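Local coordinates for protein putative phosphomethylpyrimidine kinase (Bacteroides thetaiotaomicron, PDB 3MBH) that probably phosphorylates pyridoxal with ATP, as a pyridoxal kinase of the ribokinase clan, and is seen here with pyridoxal bound, at residues A[225-230]-A[243-248]. Sequence-based numbering, arbitrary orientation.
Sequences DTFTSV and MALDRA. With PXL (3-hydroxy-5-(hydroxymethyl)-2-methylisonicotinaldehyde), chain G.
Asp225 OD2 is gripped twice: the hydroxyl OP4 of pyridoxal gives it a hydrogen bond of 2.6 Å, and the backbone N of Ser23 gives it another. Asp225 CG lies anti to the carbonyl carbon (chi1 -58°), and OD1 and OD2 both lie near OP4. An alanine at Asp225 would probably leave OP4 and the N-H of Ser23 without their shared acceptor, and the hydroxymethyl group less firmly fixed. One turn on, Ser229 OG bonds back to Asp225 O at 2.9 Å; OG and Ser229 N reach that oxygen from opposite faces of its carbonyl plane. Farther from the ligand, helix 225-230 packs on helix 243-248 through apolar side chains, the segment axes 9.0 Å apart and running at 139°, nearer antiparallel than parallel. Ala248 points its CB at helix 225-230 and is the residue most covered by it. Ala248 CB sits 3.6 Å from Phe227 CD1, almost as near to CE1 of that ring, and 4.0 Å from Val230 CB. Val230 CG1, anti to its backbone N (chi1 178°), lies 3.7 Å from Ala248 CA and also meets the CB of Arg247. The Phe227 ring reaches Leu245 at its rim, where Leu245 CD2 lies near the ring plane, 4.1 Å from Phe227 CZ. Ile252 also touches Phe227, while Phe251 packs on Val230, so the apolar seam continues along helix 241-257. The guanidinium of Arg247 turns to other partners, a salt bridge with Asp239 and a hydrogen bond to Leu279 O. The fold is that of the ribokinase clan: helix 223-236 brings to the substrate pocket an aspartate which, as in relatives, is probably the catalytic base, and helix 241-257 packs against the side of that helix.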
loop_
_atom_site.group_PDB
_atom_site.type_symbol
_atom_site.label_atom_id
_atom_site.label_comp_id
_atom_site.label_asym_id
_atom_site.label_seq_id
_atom_site.Cartn_x
_atom_site.Cartn_y
_atom_site.Cartn_z
ATOM N N ASP A 225 -18.968 19.289 3.005
ATOM C CA ASP A 225 -17.596 19.661 3.091
ATOM C C ASP A 225 -16.687 18.502 2.686
ATOM O O ASP A 225 -15.691 18.706 1.982
ATOM C CB ASP A 225 -17.238 20.188 4.486
ATOM C CG ASP A 225 -18.080 21.392 4.898
ATOM O OD1 ASP A 225 -18.298 22.337 4.079
ATOM O OD2 ASP A 225 -18.547 21.359 6.061
ATOM N N THR A 226 -17.034 17.287 3.072
ATOM C CA THR A 226 -16.246 16.117 2.651
ATOM C C THR A 226 -16.381 15.933 1.146
ATOM O O THR A 226 -15.384 15.762 0.441
ATOM C CB THR A 226 -16.714 14.836 3.349
ATOM O OG1 THR A 226 -16.437 14.948 4.727
ATOM C CG2 THR A 226 -16.009 13.595 2.782
ATOM N N PHE A 227 -17.609 15.999 0.655
ATOM C CA PHE A 227 -17.870 15.898 -0.773
ATOM C C PHE A 227 -17.068 16.908 -1.629
ATOM O O PHE A 227 -16.416 16.549 -2.601
ATOM C CB PHE A 227 -19.372 16.072 -1.062
ATOM C CG PHE A 227 -19.714 15.994 -2.526
ATOM C CD1 PHE A 227 -19.950 14.785 -3.126
ATOM C CD2 PHE A 227 -19.772 17.148 -3.309
ATOM C CE1 PHE A 227 -20.226 14.715 -4.500
ATOM C CE2 PHE A 227 -20.052 17.088 -4.692
ATOM C CZ PHE A 227 -20.289 15.881 -5.271
ATOM N N THR A 228 -17.144 18.171 -1.242
ATOM C CA THR A 228 -16.528 19.254 -2.006
ATOM C C THR A 228 -15.020 19.207 -1.897
ATOM O O THR A 228 -14.337 19.462 -2.903
ATOM C CB THR A 228 -17.167 20.658 -1.668
ATOM O OG1 THR A 228 -18.589 20.546 -1.855
ATOM C CG2 THR A 228 -16.555 21.800 -2.566
ATOM N N SER A 229 -14.499 18.788 -0.732
ATOM C CA SER A 229 -13.050 18.627 -0.537
ATOM C C SER A 229 -12.502 17.524 -1.491
ATOM O O SER A 229 -11.472 17.729 -2.178
ATOM C CB SER A 229 -12.724 18.240 0.917
ATOM O OG SER A 229 -12.895 19.321 1.811
ATOM N N VAL A 230 -13.228 16.403 -1.602
ATOM C CA VAL A 230 -12.784 15.341 -2.520
ATOM C C VAL A 230 -12.919 15.782 -3.973
ATOM O O VAL A 230 -12.014 15.558 -4.781
ATOM C CB VAL A 230 -13.440 13.986 -2.250
ATOM C CG1 VAL A 230 -12.919 12.981 -3.309
ATOM C CG2 VAL A 230 -13.133 13.512 -0.788
HETATM N N MSE A 243 -15.305 11.156 -12.809
HETATM C CA MSE A 243 -14.410 10.449 -11.902
HETATM C C MSE A 243 -14.403 11.115 -10.511
HETATM O O MSE A 243 -14.428 10.404 -9.509
HETATM C CB MSE A 243 -12.993 10.337 -12.472
HETATM C CG MSE A 243 -11.979 9.839 -11.461
HETATM SE SE MSE A 243 -12.218 7.921 -11.204
HETATM C CE MSE A 243 -11.463 7.314 -12.933
ATOM N N ALA A 244 -14.407 12.459 -10.469
ATOM C CA ALA A 244 -14.479 13.219 -9.207
ATOM C C ALA A 244 -15.730 12.861 -8.449
ATOM O O ALA A 244 -15.682 12.594 -7.251
ATOM C CB ALA A 244 -14.426 14.728 -9.465
ATOM N N LEU A 245 -16.858 12.863 -9.136
ATOM C CA LEU A 245 -18.123 12.431 -8.548
ATOM C C LEU A 245 -18.094 11.017 -7.909
ATOM O O LEU A 245 -18.665 10.791 -6.828
ATOM C CB LEU A 245 -19.235 12.455 -9.622
ATOM C CG LEU A 245 -19.606 13.808 -10.250
ATOM C CD1 LEU A 245 -20.738 13.623 -11.349
ATOM C CD2 LEU A 245 -19.994 14.813 -9.222
ATOM N N ASP A 246 -17.479 10.061 -8.608
ATOM C CA ASP A 246 -17.325 8.684 -8.091
ATOM C C ASP A 246 -16.424 8.618 -6.886
ATOM O O ASP A 246 -16.791 8.002 -5.882
ATOM C CB ASP A 246 -16.824 7.755 -9.205
ATOM C CG ASP A 246 -17.966 7.375 -10.165
ATOM O OD1 ASP A 246 -19.004 6.898 -9.647
ATOM O OD2 ASP A 246 -17.850 7.553 -11.387
ATOM N N ARG A 247 -15.276 9.294 -6.953
ATOM C CA ARG A 247 -14.361 9.323 -5.827
ATOM C C ARG A 247 -15.039 9.916 -4.603
ATOM O O ARG A 247 -14.928 9.354 -3.512
ATOM C CB ARG A 247 -13.100 10.094 -6.171
ATOM C CG ARG A 247 -12.278 9.428 -7.211
ATOM C CD ARG A 247 -10.890 10.102 -7.410
ATOM N NE ARG A 247 -10.031 9.960 -6.256
ATOM C CZ ARG A 247 -8.866 10.566 -6.122
ATOM N NH1 ARG A 247 -8.416 11.378 -7.073
ATOM N NH2 ARG A 247 -8.137 10.340 -5.023
ATOM N N ALA A 248 -15.728 11.056 -4.767
ATOM C CA ALA A 248 -16.388 11.766 -3.637
ATOM C C ALA A 248 -17.513 10.930 -3.021
ATOM O O ALA A 248 -17.538 10.735 -1.809
ATOM C CB ALA A 248 -16.900 13.138 -4.031
HETATM O OP4 PXL G . -20.531 23.053 5.636
HETATM C C5A PXL G . -21.388 22.679 6.703
HETATM C C5 PXL G . -21.058 23.542 7.927
HETATM C C6 PXL G . -19.897 24.267 8.104
HETATM N N1 PXL G . -19.692 25.020 9.184
HETATM C C2 PXL G . -20.523 25.144 10.240
HETATM C C3 PXL G . -21.789 24.401 10.177
HETATM C C4 PXL G . -22.053 23.603 8.957
HETATM C C4A PXL G . -23.235 22.766 8.763
HETATM O O4A PXL G . -23.841 22.588 9.772
HETATM O O3 PXL G . -22.745 24.457 11.119
HETATM C C2A PXL G . -20.046 26.017 11.389
#